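Putative transcriptional regulator, LysR family (Vibrio parahaemolyticus, PDB 3OXN) is probably a DNA-binding transcription regulator of the LysR family, represented here by its substrate-binding domain without the DNA-binding part. Local coordinates at residues Q63-G68 with I197-C202; V93-S98 with P161-V166; M108-Y113 with L185-T190. All coordinates share one frame; numbering follows the deposited sequence.

Interaction 1 of 3, residues Q63-G68 with I197-C202; sequences QLTYEG and IWHARC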
loop_
_atom_site.group_PDB
_atom_site.type_symbol
_atom_site.label_atom_id
_atom_site.label_comp_id
_atom_site.label_asym_id
_atom_site.label_seq_id
_atom_site.Cartn_x
_atom_site.Cartn_y
_atom_site.Cartn_z
ATOM N N GLN A 63 -8.057 -3.442 -16.360
ATOM C CA GLN A 63 -7.269 -4.317 -15.518
ATOM C C GLN A 63 -7.846 -5.745 -15.487
ATOM O O GLN A 63 -7.105 -6.718 -15.635
ATOM C CB GLN A 63 -7.115 -3.710 -14.119
ATOM C CG GLN A 63 -5.686 -3.782 -13.602
ATOM C CD GLN A 63 -5.425 -2.859 -12.433
ATOM O OE1 GLN A 63 -6.187 -1.916 -12.186
ATOM N NE2 GLN A 63 -4.328 -3.118 -11.708
ATOM N N LEU A 64 -9.164 -5.871 -15.332
ATOM C CA LEU A 64 -9.795 -7.185 -15.372
ATOM C C LEU A 64 -9.830 -7.741 -16.794
ATOM O O LEU A 64 -9.696 -8.948 -17.005
ATOM C CB LEU A 64 -11.213 -7.136 -14.798
ATOM C CG LEU A 64 -11.400 -6.745 -13.337
ATOM C CD1 LEU A 64 -12.868 -6.458 -13.142
ATOM C CD2 LEU A 64 -10.904 -7.812 -12.381
ATOM N N THR A 65 -10.017 -6.858 -17.767
ATOM C CA THR A 65 -10.121 -7.277 -19.166
ATOM C C THR A 65 -8.781 -7.587 -19.854
ATOM O O THR A 65 -8.635 -8.620 -20.504
ATOM C CB THR A 65 -10.868 -6.236 -19.999
ATOM O OG1 THR A 65 -12.134 -5.976 -19.391
ATOM C CG2 THR A 65 -11.089 -6.741 -21.405
ATOM N N TYR A 66 -7.795 -6.717 -19.716
ATOM C CA TYR A 66 -6.579 -6.904 -20.498
ATOM C C TYR A 66 -5.355 -7.349 -19.712
ATOM O O TYR A 66 -4.501 -8.035 -20.248
ATOM C CB TYR A 66 -6.258 -5.639 -21.301
ATOM C CG TYR A 66 -7.339 -5.276 -22.278
ATOM C CD1 TYR A 66 -7.496 -5.986 -23.455
ATOM C CD2 TYR A 66 -8.213 -4.234 -22.019
ATOM C CE1 TYR A 66 -8.493 -5.657 -24.364
ATOM C CE2 TYR A 66 -9.214 -3.903 -22.916
ATOM C CZ TYR A 66 -9.344 -4.614 -24.085
ATOM O OH TYR A 66 -10.324 -4.290 -24.980
ATOM N N GLU A 67 -5.268 -6.969 -18.447
ATOM C CA GLU A 67 -4.051 -7.193 -17.677
ATOM C C GLU A 67 -4.051 -8.528 -16.927
ATOM O O GLU A 67 -3.078 -8.844 -16.252
ATOM C CB GLU A 67 -3.855 -6.063 -16.660
ATOM C CG GLU A 67 -4.378 -4.698 -17.109
ATOM C CD GLU A 67 -3.277 -3.672 -17.350
ATOM O OE1 GLU A 67 -2.101 -3.936 -17.009
ATOM O OE2 GLU A 67 -3.602 -2.589 -17.875
ATOM N N GLY A 68 -5.138 -9.295 -17.018
ATOM C CA GLY A 68 -5.193 -10.600 -16.369
ATOM C C GLY A 68 -5.692 -10.641 -14.920
ATOM O O GLY A 68 -5.439 -11.613 -14.193
ATOM N N ILE A 197 -15.449 -7.048 -8.328
ATOM C CA ILE A 197 -15.717 -6.820 -9.734
ATOM C C ILE A 197 -14.974 -7.852 -10.546
ATOM O O ILE A 197 -13.821 -8.150 -10.259
ATOM C CB ILE A 197 -15.288 -5.407 -10.174
ATOM C CG1 ILE A 197 -15.581 -4.376 -9.073
ATOM C CG2 ILE A 197 -15.957 -5.026 -11.498
ATOM C CD1 ILE A 197 -17.016 -3.954 -8.983
ATOM N N TRP A 198 -15.628 -8.404 -11.561
ATOM C CA TRP A 198 -14.965 -9.363 -12.432
ATOM C C TRP A 198 -15.518 -9.369 -13.854
ATOM O O TRP A 198 -16.622 -8.895 -14.113
ATOM C CB TRP A 198 -15.000 -10.778 -11.831
ATOM C CG TRP A 198 -16.374 -11.348 -11.707
ATOM C CD1 TRP A 198 -16.992 -12.164 -12.591
ATOM C CD2 TRP A 198 -17.303 -11.137 -10.636
ATOM N NE1 TRP A 198 -18.245 -12.482 -12.144
ATOM C CE2 TRP A 198 -18.460 -11.860 -10.938
ATOM C CE3 TRP A 198 -17.263 -10.407 -9.439
ATOM C CZ2 TRP A 198 -19.577 -11.877 -10.105
ATOM C CZ3 TRP A 198 -18.372 -10.421 -8.607
ATOM C CH2 TRP A 198 -19.512 -11.152 -8.945
ATOM N N HIS A 199 -14.726 -9.930 -14.763
ATOM C CA HIS A 199 -15.111 -10.084 -16.159
ATOM C C HIS A 199 -16.132 -11.221 -16.329
ATOM O O HIS A 199 -16.056 -12.235 -15.643
ATOM C CB HIS A 199 -13.857 -10.370 -16.994
ATOM C CG HIS A 199 -13.991 -10.043 -18.453
ATOM N ND1 HIS A 199 -14.558 -10.913 -19.364
ATOM C CD2 HIS A 199 -13.588 -8.967 -19.166
ATOM C CE1 HIS A 199 -14.513 -10.376 -20.571
ATOM N NE2 HIS A 199 -13.928 -9.196 -20.481
ATOM N N ALA A 200 -17.085 -11.045 -17.240
ATOM C CA ALA A 200 -17.996 -12.121 -17.601
ATOM C C ALA A 200 -17.199 -13.406 -17.814
ATOM O O ALA A 200 -17.635 -14.501 -17.444
ATOM C CB ALA A 200 -18.753 -11.759 -18.853
ATOM N N ARG A 201 -16.016 -13.254 -18.399
ATOM C CA ARG A 201 -15.106 -14.372 -18.653
ATOM C C ARG A 201 -14.758 -15.208 -17.410
ATOM O O ARG A 201 -14.292 -16.347 -17.535
ATOM C CB ARG A 201 -13.821 -13.857 -19.319
ATOM C CG ARG A 201 -12.539 -14.437 -18.732
ATOM C CD ARG A 201 -11.478 -13.345 -18.560
ATOM N NE ARG A 201 -11.191 -12.702 -19.839
ATOM C CZ ARG A 201 -10.353 -11.684 -20.010
ATOM N NH1 ARG A 201 -9.706 -11.170 -18.960
ATOM N NH2 ARG A 201 -10.170 -11.180 -21.237
ATOM N N CYS A 202 -14.963 -14.643 -16.223
ATOM C CA CYS A 202 -14.689 -15.371 -14.990
ATOM C C CYS A 202 -15.977 -15.719 -14.268
ATOM O O CYS A 202 -15.947 -16.178 -13.125
ATOM C CB CYS A 202 -13.802 -14.559 -14.045
ATOM S SG CYS A 202 -12.078 -14.374 -14.536
#

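Interaction 2 of 3, residues V93-S98 with P161-V166; sequences VLCLLS and PIIITV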
loop_
_atom_site.group_PDB
_atom_site.type_symbol
_atom_site.label_atom_id
_atom_site.label_comp_id
_atom_site.label_asym_id
_atom_site.label_seq_id
_atom_site.Cartn_x
_atom_site.Cartn_y
_atom_site.Cartn_z
ATOM N N VAL A 93 -16.277 5.993 7.143
ATOM C CA VAL A 93 -15.032 6.729 7.406
ATOM C C VAL A 93 -14.870 7.186 8.865
ATOM O O VAL A 93 -15.837 7.584 9.509
ATOM C CB VAL A 93 -14.839 7.906 6.410
ATOM C CG1 VAL A 93 -14.125 9.062 7.066
ATOM C CG2 VAL A 93 -14.063 7.431 5.214
ATOM N N LEU A 94 -13.647 7.119 9.384
ATOM C CA LEU A 94 -13.401 7.392 10.790
ATOM C C LEU A 94 -12.091 8.182 10.931
ATOM O O LEU A 94 -11.276 8.185 10.022
ATOM C CB LEU A 94 -13.315 6.062 11.538
ATOM C CG LEU A 94 -14.209 5.833 12.762
ATOM C CD1 LEU A 94 -15.652 6.260 12.507
ATOM C CD2 LEU A 94 -14.148 4.374 13.192
ATOM N N CYS A 95 -11.886 8.852 12.060
ATOM C CA CYS A 95 -10.677 9.642 12.281
ATOM C C CYS A 95 -9.729 9.018 13.291
ATOM O O CYS A 95 -10.157 8.321 14.211
ATOM C CB CYS A 95 -11.043 11.043 12.740
ATOM S SG CYS A 95 -11.901 11.900 11.447
ATOM N N LEU A 96 -8.441 9.296 13.126
ATOM C CA LEU A 96 -7.414 8.774 14.007
ATOM C C LEU A 96 -6.597 9.936 14.531
ATOM O O LEU A 96 -6.074 10.726 13.747
ATOM C CB LEU A 96 -6.509 7.818 13.228
ATOM C CG LEU A 96 -6.588 6.284 13.354
ATOM C CD1 LEU A 96 -7.911 5.781 13.907
ATOM C CD2 LEU A 96 -6.256 5.613 12.018
ATOM N N LEU A 97 -6.479 10.056 15.850
ATOM C CA LEU A 97 -5.632 11.101 16.441
ATOM C C LEU A 97 -4.518 10.510 17.289
ATOM O O LEU A 97 -4.679 9.452 17.852
ATOM C CB LEU A 97 -6.447 12.051 17.322
ATOM C CG LEU A 97 -7.721 12.608 16.722
ATOM C CD1 LEU A 97 -8.193 13.720 17.594
ATOM C CD2 LEU A 97 -7.422 13.114 15.345
ATOM N N SER A 98 -3.400 11.214 17.393
ATOM C CA SER A 98 -2.334 10.824 18.309
ATOM C C SER A 98 -2.851 10.948 19.727
ATOM O O SER A 98 -3.699 11.790 20.009
ATOM C CB SER A 98 -1.105 11.722 18.120
ATOM O OG SER A 98 -0.145 11.501 19.136
ATOM N N PRO A 161 -0.259 18.428 14.591
ATOM C CA PRO A 161 -1.489 17.923 15.210
ATOM C C PRO A 161 -2.474 17.459 14.145
ATOM O O PRO A 161 -3.577 18.023 14.043
ATOM C CB PRO A 161 -2.067 19.156 15.901
ATOM C CG PRO A 161 -1.204 20.342 15.460
ATOM C CD PRO A 161 -0.313 19.877 14.358
ATOM N N ILE A 162 -2.099 16.452 13.356
ATOM C CA ILE A 162 -2.976 16.053 12.266
ATOM C C ILE A 162 -4.122 15.166 12.725
ATOM O O ILE A 162 -4.000 14.413 13.691
ATOM C CB ILE A 162 -2.230 15.362 11.118
ATOM C CG1 ILE A 162 -1.259 14.320 11.669
ATOM C CG2 ILE A 162 -1.537 16.387 10.228
ATOM C CD1 ILE A 162 -0.711 13.395 10.599
ATOM N N ILE A 163 -5.245 15.290 12.029
ATOM C CA ILE A 163 -6.354 14.364 12.154
ATOM C C ILE A 163 -6.338 13.470 10.921
ATOM O O ILE A 163 -6.503 13.946 9.782
ATOM C CB ILE A 163 -7.698 15.101 12.247
ATOM C CG1 ILE A 163 -7.766 15.944 13.520
ATOM C CG2 ILE A 163 -8.850 14.118 12.198
ATOM C CD1 ILE A 163 -8.761 17.061 13.422
ATOM N N ILE A 164 -6.126 12.179 11.160
ATOM C CA ILE A 164 -5.983 11.195 10.093
ATOM C C ILE A 164 -7.333 10.595 9.711
ATOM O O ILE A 164 -7.871 9.786 10.456
ATOM C CB ILE A 164 -5.044 10.035 10.522
ATOM C CG1 ILE A 164 -3.623 10.531 10.794
ATOM C CG2 ILE A 164 -4.983 8.992 9.448
ATOM C CD1 ILE A 164 -3.465 11.244 12.125
ATOM N N THR A 165 -7.890 10.975 8.564
ATOM C CA THR A 165 -9.127 10.340 8.108
ATOM C C THR A 165 -8.831 9.022 7.412
ATOM O O THR A 165 -7.867 8.919 6.668
ATOM C CB THR A 165 -9.903 11.221 7.140
ATOM O OG1 THR A 165 -10.283 12.440 7.796
ATOM C CG2 THR A 165 -11.138 10.472 6.661
ATOM N N VAL A 166 -9.661 8.015 7.649
ATOM C CA VAL A 166 -9.419 6.670 7.123
ATOM C C VAL A 166 -10.721 5.903 7.084
ATOM O O VAL A 166 -11.620 6.182 7.882
ATOM C CB VAL A 166 -8.507 5.854 8.049
ATOM C CG1 VAL A 166 -7.054 6.165 7.808
ATOM C CG2 VAL A 166 -8.900 6.076 9.495
#

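Interaction 3 of 3, residues M108-Y113 with L185-T190; sequences MSLDDY and LPFQFT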
loop_
_atom_site.group_PDB
_atom_site.type_symbol
_atom_site.label_atom_id
_atom_site.label_comp_id
_atom_site.label_asym_id
_atom_site.label_seq_id
_atom_site.Cartn_x
_atom_site.Cartn_y
_atom_site.Cartn_z
HETATM N N MSE A 108 -14.668 15.542 19.349
HETATM C CA MSE A 108 -14.254 16.463 18.303
HETATM C C MSE A 108 -15.463 16.998 17.550
HETATM O O MSE A 108 -16.184 16.256 16.874
HETATM C CB MSE A 108 -13.280 15.778 17.357
HETATM C CG MSE A 108 -13.312 16.293 15.928
HETATM SE SE MSE A 108 -12.173 15.189 14.779
HETATM C CE MSE A 108 -10.561 15.274 15.863
ATOM N N SER A 109 -15.685 18.296 17.691
ATOM C CA SER A 109 -16.772 18.958 17.002
ATOM C C SER A 109 -16.353 19.310 15.592
ATOM O O SER A 109 -15.171 19.430 15.302
ATOM C CB SER A 109 -17.171 20.222 17.753
ATOM O OG SER A 109 -17.266 21.325 16.869
ATOM N N LEU A 110 -17.330 19.455 14.712
ATOM C CA LEU A 110 -17.068 19.978 13.387
ATOM C C LEU A 110 -16.036 21.097 13.464
ATOM O O LEU A 110 -14.953 20.983 12.907
ATOM C CB LEU A 110 -18.351 20.499 12.747
ATOM C CG LEU A 110 -18.163 21.066 11.341
ATOM C CD1 LEU A 110 -17.978 19.956 10.311
ATOM C CD2 LEU A 110 -19.350 21.952 10.979
ATOM N N ASP A 111 -16.349 22.176 14.164
ATOM C CA ASP A 111 -15.379 23.248 14.221
ATOM C C ASP A 111 -13.992 22.706 14.510
ATOM O O ASP A 111 -13.054 23.044 13.811
ATOM C CB ASP A 111 -15.725 24.327 15.244
ATOM C CG ASP A 111 -14.599 25.356 15.389
ATOM O OD1 ASP A 111 -14.150 25.904 14.350
ATOM O OD2 ASP A 111 -14.144 25.602 16.532
ATOM N N ASP A 112 -13.845 21.871 15.530
ATOM C CA ASP A 112 -12.519 21.350 15.859
ATOM C C ASP A 112 -11.911 20.660 14.648
ATOM O O ASP A 112 -10.739 20.871 14.316
ATOM C CB ASP A 112 -12.584 20.365 17.026
ATOM C CG ASP A 112 -13.341 20.916 18.219
ATOM O OD1 ASP A 112 -14.583 21.078 18.127
ATOM O OD2 ASP A 112 -12.681 21.173 19.250
ATOM N N TYR A 113 -12.714 19.830 13.993
ATOM C CA TYR A 113 -12.275 19.135 12.792
ATOM C C TYR A 113 -11.692 20.146 11.790
ATOM O O TYR A 113 -10.551 20.007 11.331
ATOM C CB TYR A 113 -13.460 18.367 12.194
ATOM C CG TYR A 113 -13.130 17.429 11.057
ATOM C CD1 TYR A 113 -13.413 17.773 9.749
ATOM C CD2 TYR A 113 -12.557 16.187 11.300
ATOM C CE1 TYR A 113 -13.123 16.920 8.715
ATOM C CE2 TYR A 113 -12.259 15.325 10.280
ATOM C CZ TYR A 113 -12.541 15.692 8.980
ATOM O OH TYR A 113 -12.233 14.837 7.934
ATOM N N LEU A 185 -16.559 11.112 12.509
ATOM C CA LEU A 185 -16.609 12.289 11.664
ATOM C C LEU A 185 -17.647 13.231 12.234
ATOM O O LEU A 185 -18.803 12.838 12.388
ATOM C CB LEU A 185 -17.037 11.898 10.258
ATOM C CG LEU A 185 -16.018 11.197 9.381
ATOM C CD1 LEU A 185 -16.700 10.784 8.096
ATOM C CD2 LEU A 185 -14.833 12.114 9.129
ATOM N N PRO A 186 -17.255 14.485 12.519
ATOM C CA PRO A 186 -18.135 15.460 13.157
ATOM C C PRO A 186 -19.191 15.941 12.189
ATOM O O PRO A 186 -19.620 17.089 12.292
ATOM C CB PRO A 186 -17.200 16.628 13.478
ATOM C CG PRO A 186 -15.837 16.183 13.125
ATOM C CD PRO A 186 -15.991 15.104 12.116
ATOM N N PHE A 187 -19.578 15.093 11.243
ATOM C CA PHE A 187 -20.665 15.427 10.338
ATOM C C PHE A 187 -21.406 14.196 9.845
ATOM O O PHE A 187 -20.991 13.062 10.090
ATOM C CB PHE A 187 -20.185 16.291 9.161
ATOM C CG PHE A 187 -19.050 15.693 8.379
ATOM C CD1 PHE A 187 -19.294 14.821 7.327
ATOM C CD2 PHE A 187 -17.735 16.016 8.678
ATOM C CE1 PHE A 187 -18.238 14.286 6.588
ATOM C CE2 PHE A 187 -16.670 15.482 7.938
ATOM C CZ PHE A 187 -16.923 14.619 6.897
ATOM N N GLN A 188 -22.526 14.433 9.175
ATOM C CA GLN A 188 -23.317 13.350 8.636
ATOM C C GLN A 188 -22.625 12.893 7.381
ATOM O O GLN A 188 -22.393 13.688 6.468
ATOM C CB GLN A 188 -24.739 13.811 8.305
ATOM C CG GLN A 188 -25.719 12.653 8.082
ATOM C CD GLN A 188 -26.744 12.941 6.987
ATOM O OE1 GLN A 188 -27.164 14.088 6.795
ATOM N NE2 GLN A 188 -27.145 11.895 6.258
ATOM N N PHE A 189 -22.276 11.615 7.355
ATOM C CA PHE A 189 -21.620 11.009 6.207
ATOM C C PHE A 189 -22.129 9.586 6.112
ATOM O O PHE A 189 -22.061 8.823 7.077
ATOM C CB PHE A 189 -20.097 11.022 6.375
ATOM C CG PHE A 189 -19.352 10.445 5.207
ATOM C CD1 PHE A 189 -19.169 11.188 4.050
ATOM C CD2 PHE A 189 -18.830 9.162 5.268
ATOM C CE1 PHE A 189 -18.505 10.661 2.973
ATOM C CE2 PHE A 189 -18.151 8.622 4.194
ATOM C CZ PHE A 189 -17.988 9.379 3.037
ATOM N N THR A 190 -22.649 9.236 4.943
ATOM C CA THR A 190 -23.354 7.976 4.774
ATOM C C THR A 190 -22.455 6.929 4.112
ATOM O O THR A 190 -22.045 7.087 2.965
ATOM C CB THR A 190 -24.661 8.190 3.968
ATOM O OG1 THR A 190 -25.347 9.358 4.462
ATOM C CG2 THR A 190 -25.570 6.975 4.089
#

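Interaction 1 of 3, residues Q63-G68 with I197-C202
Arg201 holds Thr65 by two hydrogen bonds to one atom: NH2 lies 3.1 Å from Thr65 O, and NH1 lies 3.2 Å from the same Thr65 O. The contact joins the C-terminal end of helix 60-65 to the end of strand 194-199, in one lobe of a LysR substrate-binding domain with the periplasmic-binding-protein fold. The two bonds differ in direction. NH2 sits in the carbonyl plane on a lone pair, whereas NH1 stands 43° above it; the oxygen is close to the guanidinium plane for both. A positive charge at the last turn of a helix would be favoured by the helix dipole.

Bends at chi2 and chi3 (-137° and -58°) fold the arginine chain back, and its NE comes over one face of the His199 ring, offset toward the rim. The rotation of that ring is fixed within 197-202, because Arg201 N donates to His199 ND1 over 2.9 Å, nearly in the ring plane. Its far edge meets Thr65, whose OG1 is 3.3 Å from His199 CD2 and close to the plane of the ring. OG1 takes its polar partner from its own helix, Ser61 O.

Next to these polar groups Leu64 points toward strand 194-199 and also touches Leu83 and Ala72. Leu64 CD1 approaches the strand backbone, 3.7 Å from Trp198 CA, and the same branch end closes the contact with Leu64 CD1 against Ile197 CG2 at 3.8 Å.

Interaction 2 of 3, residues V93-S98 with P161-V166
Leu94 pairs with Val166 and Leu96 with Ile164 as hydrogen-bonded antiparallel pairs, with Cys95 and Thr165 as the non-hydrogen-bonded pair between them. These are neighbouring strands, 93-98 and 163-167, in the second mixed sheet of the periplasmic-binding-protein-like fold; the axes of segments 93-98 and 163-166 come within 4.5 Å, with 151° between their N-to-C directions. Four backbone bonds join them. The straightest is Leu94 N to Val166 O, 2.7 Å with 170° at the hydrogen, and Ile164 N reaches Leu96 O at 3.0 Å. CA-H groups of Val93, Cys95 and Thr165 add weaker contacts to facing carbonyl oxygens.

The side chains then divide between the two faces of the sheet. On the face carrying Leu94, Leu96, Ile164 and Val166, Leu96 CB lies 3.8 Å from Ile164 CB, while its CD2 branch turns to Val166 and meets CG2 at 3.7 Å, the two side chains crossing at about a right angle. Val166 CG1 lies anti to the carbonyl carbon (chi1 -83°), which leaves CG2 between the backbone N and the carbonyl carbon. Helix 168-177 covers this layer, with Ala171 against both Leu96 and Val166.

The other face bears Cys95 and Thr165. Here Cys95 CB packs on Ile163 CG2 at 3.8 Å, and Leu97 and Ile163 lie side by side, pointing the same way, with the CD2 branch of Leu97 against Ile163. Further shells come from the next strands on either side of the pair: 117-120, beyond 163-167, bonds to Ile163 and Thr165, and 180-183, beyond 93-98, to Cys95 and Leu97. At the other end of the contact the methyl groups Val93 CG1 and Thr165 CG2 meet.

Interaction 3 of 3, residues M108-Y113 with L185-T190
Leu110 and Pro186 bring the two backbones closest, with 4.6 Å between Leu110 CA and Pro186 CA, where the first turn of helix 110-114 meets a loop of no regular secondary structure. Ser109 occupies the N-cap position, and Tyr113 N closes the first turn on Ser109 O at 2.8 Å. Between the two segments the contact is apolar.

Pro186 is its centre, the residue with the most surface buried here, and it is met from several sides. Its CB lies against the start of the helix at Ser109 and Leu110. Pro186 CG touches the selenomethionine Met108, with Pro186 CG to Met108 CG at 3.8 Å, and also rests on Tyr113 CB. CD reaches over one face of the Tyr113 ring, with Pro186 CD 4.1 Å from the ring centroid and 26° off the normal, which makes a CH-pi contact. The proline and tyrosine side chains cross at about a right angle. In Tyr113, CB points toward the loop and meets Pro186 CG, while CG is anti to the backbone N (chi1 -171°).

Phe187 adds an offset edge-to-face pair with the same tyrosine: its edge is toward the Tyr113 face, the centroids are 5.8 Å apart and the planes stand at 71°. The nearest atoms are Tyr113 CE1 and Phe187 CE2, 3.9 Å apart. Leu110 CD1 approaches Phe187 CD2 at 4.3 Å, and Leu185 CD2 lies 4.3 Å from Tyr113 CZ. On the loop itself, Leu185 CB covers one face of the Phe187 ring, over its centre.

The loop, leaving strand 180-183, is thus packed between helix 110-114 and helix 125-134, where Phe187 meets Ile131 and Ala134. Leu185 and Tyr113 also touch strand 93-98.

How the interactions relate
Interactions 2 and 3 belong to one half of the domain, with centres 11 Å apart, and interaction 1 to the other, its centre 35 and 39 Å from theirs and across the centre of the chain. Interaction 1 lies on the sheet of strand 194-199, interaction 2 within the sheet of strands 93-98 and 163-167, and interaction 3 beside that second sheet. Interactions 2 and 3 touch: Thr165 OG1 is 3.1 Å from Tyr113 OH, a probable hydrogen bond, and Met108 CE packs on Leu97 and Ile163. The chain order, 63-68, 93-98, 108-113, 161-166, 185-190, 197-202, fits the two-lobed binding-protein fold, where the chain builds one lobe, crosses over, then returns.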